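Local structure of FKBP-type peptidyl-prolyl cis-trans isomerase fkpA (Escherichia coli, 1Q6H) at the interface of chains A and B. The protein catalyses the cis-trans isomerisation of peptide bonds preceding proline, speeding protein folding in the periplasm, and also acts as a chaperone. Coordinates in Å, arbitrary orientation; residue numbers count along the deposited sequence, not the author numbering. Chains: chain A/B, FKBP-type peptidyl-prolyl cis-trans isomerase fkpA.

Contact 1: the interface of chains A and B. Residues chain A 42, 49, 54, 77, 80; chain B 19, 23-24, 27.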
loop_
_atom_site.group_PDB
_atom_site.type_symbol
_atom_site.label_atom_id
_atom_site.label_comp_id
_atom_site.label_asym_id
_atom_site.label_seq_id
_atom_site.Cartn_x
_atom_site.Cartn_y
_atom_site.Cartn_z
ATOM N N GLN A 42 -15.041 -7.251 -4.483
ATOM C CA GLN A 42 -15.119 -7.498 -5.910
ATOM C C GLN A 42 -16.560 -7.873 -6.241
ATOM O O GLN A 42 -17.106 -7.452 -7.267
ATOM C CB GLN A 42 -14.180 -8.651 -6.312
ATOM C CG GLN A 42 -12.643 -8.351 -6.246
ATOM C CD GLN A 42 -11.801 -9.620 -6.272
ATOM O OE1 GLN A 42 -12.338 -10.709 -6.473
ATOM N NE2 GLN A 42 -10.472 -9.489 -6.073
ATOM N N LEU A 49 -15.037 -14.233 -8.627
ATOM C CA LEU A 49 -13.959 -15.155 -8.957
ATOM C C LEU A 49 -14.293 -16.563 -8.492
ATOM O O LEU A 49 -15.074 -16.754 -7.583
ATOM C CB LEU A 49 -12.661 -14.699 -8.284
ATOM C CG LEU A 49 -12.058 -13.387 -8.765
ATOM C CD1 LEU A 49 -10.720 -13.149 -8.092
ATOM C CD2 LEU A 49 -11.860 -13.382 -10.264
ATOM N N LEU A 54 -9.058 -20.331 -6.783
ATOM C CA LEU A 54 -8.258 -19.478 -5.911
ATOM C C LEU A 54 -7.481 -20.336 -4.916
ATOM O O LEU A 54 -6.293 -20.146 -4.754
ATOM C CB LEU A 54 -9.102 -18.414 -5.218
ATOM C CG LEU A 54 -8.251 -17.299 -4.605
ATOM C CD1 LEU A 54 -8.947 -15.974 -4.525
ATOM C CD2 LEU A 54 -7.788 -17.725 -3.233
ATOM N N LEU A 77 -2.629 -10.589 -13.129
ATOM C CA LEU A 77 -3.088 -9.644 -12.131
ATOM C C LEU A 77 -3.152 -8.212 -12.627
ATOM O O LEU A 77 -4.003 -7.452 -12.166
ATOM C CB LEU A 77 -2.274 -9.719 -10.851
ATOM C CG LEU A 77 -2.324 -11.067 -10.139
ATOM C CD1 LEU A 77 -1.557 -10.968 -8.870
ATOM C CD2 LEU A 77 -3.732 -11.518 -9.872
ATOM N N PHE A 80 -6.330 -8.093 -14.433
ATOM C CA PHE A 80 -7.407 -8.147 -13.458
ATOM C C PHE A 80 -7.618 -6.796 -12.782
ATOM O O PHE A 80 -8.760 -6.381 -12.592
ATOM C CB PHE A 80 -7.178 -9.243 -12.402
ATOM C CG PHE A 80 -8.345 -9.445 -11.491
ATOM C CD1 PHE A 80 -9.547 -9.935 -11.987
ATOM C CD2 PHE A 80 -8.263 -9.108 -10.145
ATOM C CE1 PHE A 80 -10.631 -10.092 -11.175
ATOM C CE2 PHE A 80 -9.351 -9.260 -9.320
ATOM C CZ PHE A 80 -10.546 -9.754 -9.829
ATOM N N ASP B 19 -11.728 -15.792 -17.300
ATOM C CA ASP B 19 -10.986 -14.939 -16.375
ATOM C C ASP B 19 -11.358 -15.178 -14.919
ATOM O O ASP B 19 -10.502 -15.101 -14.034
ATOM C CB ASP B 19 -11.137 -13.463 -16.709
ATOM C CG ASP B 19 -10.082 -12.616 -16.026
ATOM O OD1 ASP B 19 -8.921 -13.083 -15.975
ATOM O OD2 ASP B 19 -10.319 -11.503 -15.484
ATOM N N SER B 23 -7.879 -15.510 -13.170
ATOM C CA SER B 23 -7.563 -14.440 -12.255
ATOM C C SER B 23 -7.626 -14.922 -10.841
ATOM O O SER B 23 -6.781 -14.546 -10.025
ATOM C CB SER B 23 -8.485 -13.245 -12.465
ATOM O OG SER B 23 -8.180 -12.645 -13.700
ATOM N N ALA B 24 -8.613 -15.758 -10.529
ATOM C CA ALA B 24 -8.644 -16.365 -9.210
ATOM C C ALA B 24 -7.348 -17.104 -8.938
ATOM O O ALA B 24 -6.746 -16.946 -7.878
ATOM C CB ALA B 24 -9.770 -17.329 -9.087
ATOM N N LEU B 27 -4.481 -14.852 -8.361
ATOM C CA LEU B 27 -4.594 -14.218 -7.076
ATOM C C LEU B 27 -4.166 -15.186 -5.989
ATOM O O LEU B 27 -3.390 -14.819 -5.122
ATOM C CB LEU B 27 -6.037 -13.742 -6.824
ATOM C CG LEU B 27 -6.280 -12.267 -7.031
ATOM C CD1 LEU B 27 -7.772 -11.910 -6.724
ATOM C CD2 LEU B 27 -5.357 -11.452 -6.158
#
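CG of A:Phe80 is anti to the backbone N (chi1 -173°), which lays the ring against B:Ser23, while B:Leu27, with chi1 at -101° and CD1 anti to CA (chi2 -179°), sends CD1 in among side chains of chain A. The ring carbon CD1 of A:Phe80 lies 3.5 Å from CB of B:Ser23. Beside it, in the plane of the same ring and at its edge, stands the carboxylate oxygen OD2 of B:Asp19, 3.9 Å from CD1 of A:Phe80. The hydroxyl OG of B:Ser23 is modelled a doubtfully short 2.4 Å from OD1 of B:Asp19, tilted above the carboxylate plane. Methyl CD1 of B:Leu27 is the busier branch: it packs 3.5 Å from CD1 of A:Leu49, a tight pair formed by side chains at about a right angle, and 3.7 Å from the amide nitrogen NE2 of A:Gln42. CG of B:Leu27 rests 3.9 Å from CD2 of A:Leu77, which flanks the leucine from the long helix 70-112. A:Leu54 leans its CG over the carbonyl O of B:Ala24 at 3.6 Å, and the small methyl of B:Ala24 may allow this near approach. Helix 19-43 of chain B is thus bedded among helices 19-43, 51-62 and 70-112 of chain A and the loop that carries A:Leu49, a largely apolar seat that would join the two copies through their N-terminal helical regions.

Contact 2: the interface of chains A and B. Residues chain A 16, 22-23, 26; chain B 68, 76.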
loop_
_atom_site.group_PDB
_atom_site.type_symbol
_atom_site.label_atom_id
_atom_site.label_comp_id
_atom_site.label_asym_id
_atom_site.label_seq_id
_atom_site.Cartn_x
_atom_site.Cartn_y
_atom_site.Cartn_z
ATOM N N PHE A 16 -4.427 -27.118 19.041
ATOM C CA PHE A 16 -3.062 -26.666 18.834
ATOM C C PHE A 16 -2.114 -27.001 19.993
ATOM O O PHE A 16 -2.308 -26.604 21.146
ATOM C CB PHE A 16 -3.059 -25.193 18.491
ATOM C CG PHE A 16 -3.937 -24.883 17.311
ATOM C CD1 PHE A 16 -3.617 -25.370 16.051
ATOM C CD2 PHE A 16 -5.113 -24.180 17.473
ATOM C CE1 PHE A 16 -4.466 -25.113 14.949
ATOM C CE2 PHE A 16 -5.936 -23.929 16.397
ATOM C CZ PHE A 16 -5.613 -24.400 15.138
ATOM N N LYS A 22 0.011 -23.080 16.287
ATOM C CA LYS A 22 -1.027 -22.100 16.511
ATOM C C LYS A 22 -0.802 -20.826 15.751
ATOM O O LYS A 22 -1.714 -20.305 15.112
ATOM C CB LYS A 22 -1.167 -21.799 18.003
ATOM C CG LYS A 22 -2.501 -21.154 18.367
ATOM C CD LYS A 22 -2.678 -20.999 19.882
ATOM C CE LYS A 22 -3.973 -20.277 20.197
ATOM N NZ LYS A 22 -4.250 -20.085 21.664
ATOM N N SER A 23 0.417 -20.308 15.815
ATOM C CA SER A 23 0.734 -19.094 15.098
ATOM C C SER A 23 0.602 -19.325 13.579
ATOM O O SER A 23 0.182 -18.441 12.862
ATOM C CB SER A 23 2.146 -18.600 15.447
ATOM O OG SER A 23 2.212 -18.017 16.726
ATOM N N ALA A 26 -3.107 -19.201 12.795
ATOM C CA ALA A 26 -3.616 -17.856 12.897
ATOM C C ALA A 26 -3.189 -17.032 11.683
ATOM O O ALA A 26 -3.942 -16.226 11.141
ATOM C CB ALA A 26 -3.103 -17.202 14.195
ATOM N N LEU B 68 -10.196 -20.778 15.238
ATOM C CA LEU B 68 -9.840 -19.771 16.216
ATOM C C LEU B 68 -10.760 -18.579 16.101
ATOM O O LEU B 68 -11.091 -18.158 14.990
ATOM C CB LEU B 68 -8.406 -19.298 15.994
ATOM C CG LEU B 68 -7.306 -20.292 16.342
ATOM C CD1 LEU B 68 -5.955 -19.650 16.023
ATOM C CD2 LEU B 68 -7.394 -20.727 17.804
ATOM N N THR B 76 -2.803 -14.046 18.959
ATOM C CA THR B 76 -1.775 -14.963 18.506
ATOM C C THR B 76 -0.827 -14.284 17.530
ATOM O O THR B 76 0.391 -14.444 17.634
ATOM C CB THR B 76 -2.391 -16.190 17.878
ATOM O OG1 THR B 76 -3.178 -16.871 18.858
ATOM C CG2 THR B 76 -1.321 -17.217 17.493
HETATM O O HOH W 1 1.805 -16.345 19.065
#
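B:Thr76 and A:Ser23 meet from helical backbone, B:Thr76 with phi/psi of -61°/-44° in helix 70-112 and A:Ser23 in helix 19-43, whereas A:Phe16 and B:Leu68 touch from extended loop segments. This is a helix-against-helix patch in the N-terminal helical region of FkpA, a member of the FKBP-type isomerase family. Methyl CG2 of B:Thr76 points at the helix of chain A and lies 3.7 Å from CA of A:Ser23. It is equally near the methyl CB of A:Ala26, also at 3.7 Å, so the small side chains of A:Ser23 and A:Ala26 give the threonine a close approach to the helix surface. The other branch of B:Thr76, hydroxyl OG1, faces CE of A:Lys22 at 3.7 Å. The stem of A:Lys22 leaves with CG opposite the backbone N (chi1 -161°) and runs extended to its end, which carries it across B:Thr76 at about a right angle and past B:Leu68. A water joins the chains on the polar flank of the patch: it lies 2.9 Å from the hydroxyl OG of A:Ser23 and 2.8 Å from the backbone carbonyl O of B:Thr76, linking a side chain of one helix to the main chain of the other. On the apolar flank, methyl CD2 of B:Leu68 packs 3.8 Å from CE2 of A:Phe16, the two side chains meeting at a slant, with CG of B:Leu68 almost as near to the same ring carbon. Its other methyl, CD1, comes to 4.2 Å from CB of A:Ala26, so the fork of the leucine reaches from the aromatic ring to the helix. Trimming B:Leu68 to an alanine would probably leave ring carbon CE2 of A:Phe16 without this apolar partner and open a gap beside A:Ala26.

The C-alpha centres of contact 1 and contact 2 lie about 28 Å apart along one two-fold symmetric interface. Each sets the start of helix 19-43 of one copy against helix 70-112 of the other, with the chains exchanged: chain B supplies helix 19-43 in contact 1, chain A in contact 2. Residue 23 appears in both, as B:Ser23 and A:Ser23. By symmetry, the twin of contact 2 borders contact 1, so the two are neighbouring parts of one repeated helix seat, separated only in the copies given. This reciprocal arrangement suggests a dimer built by intertwined N-terminal helices.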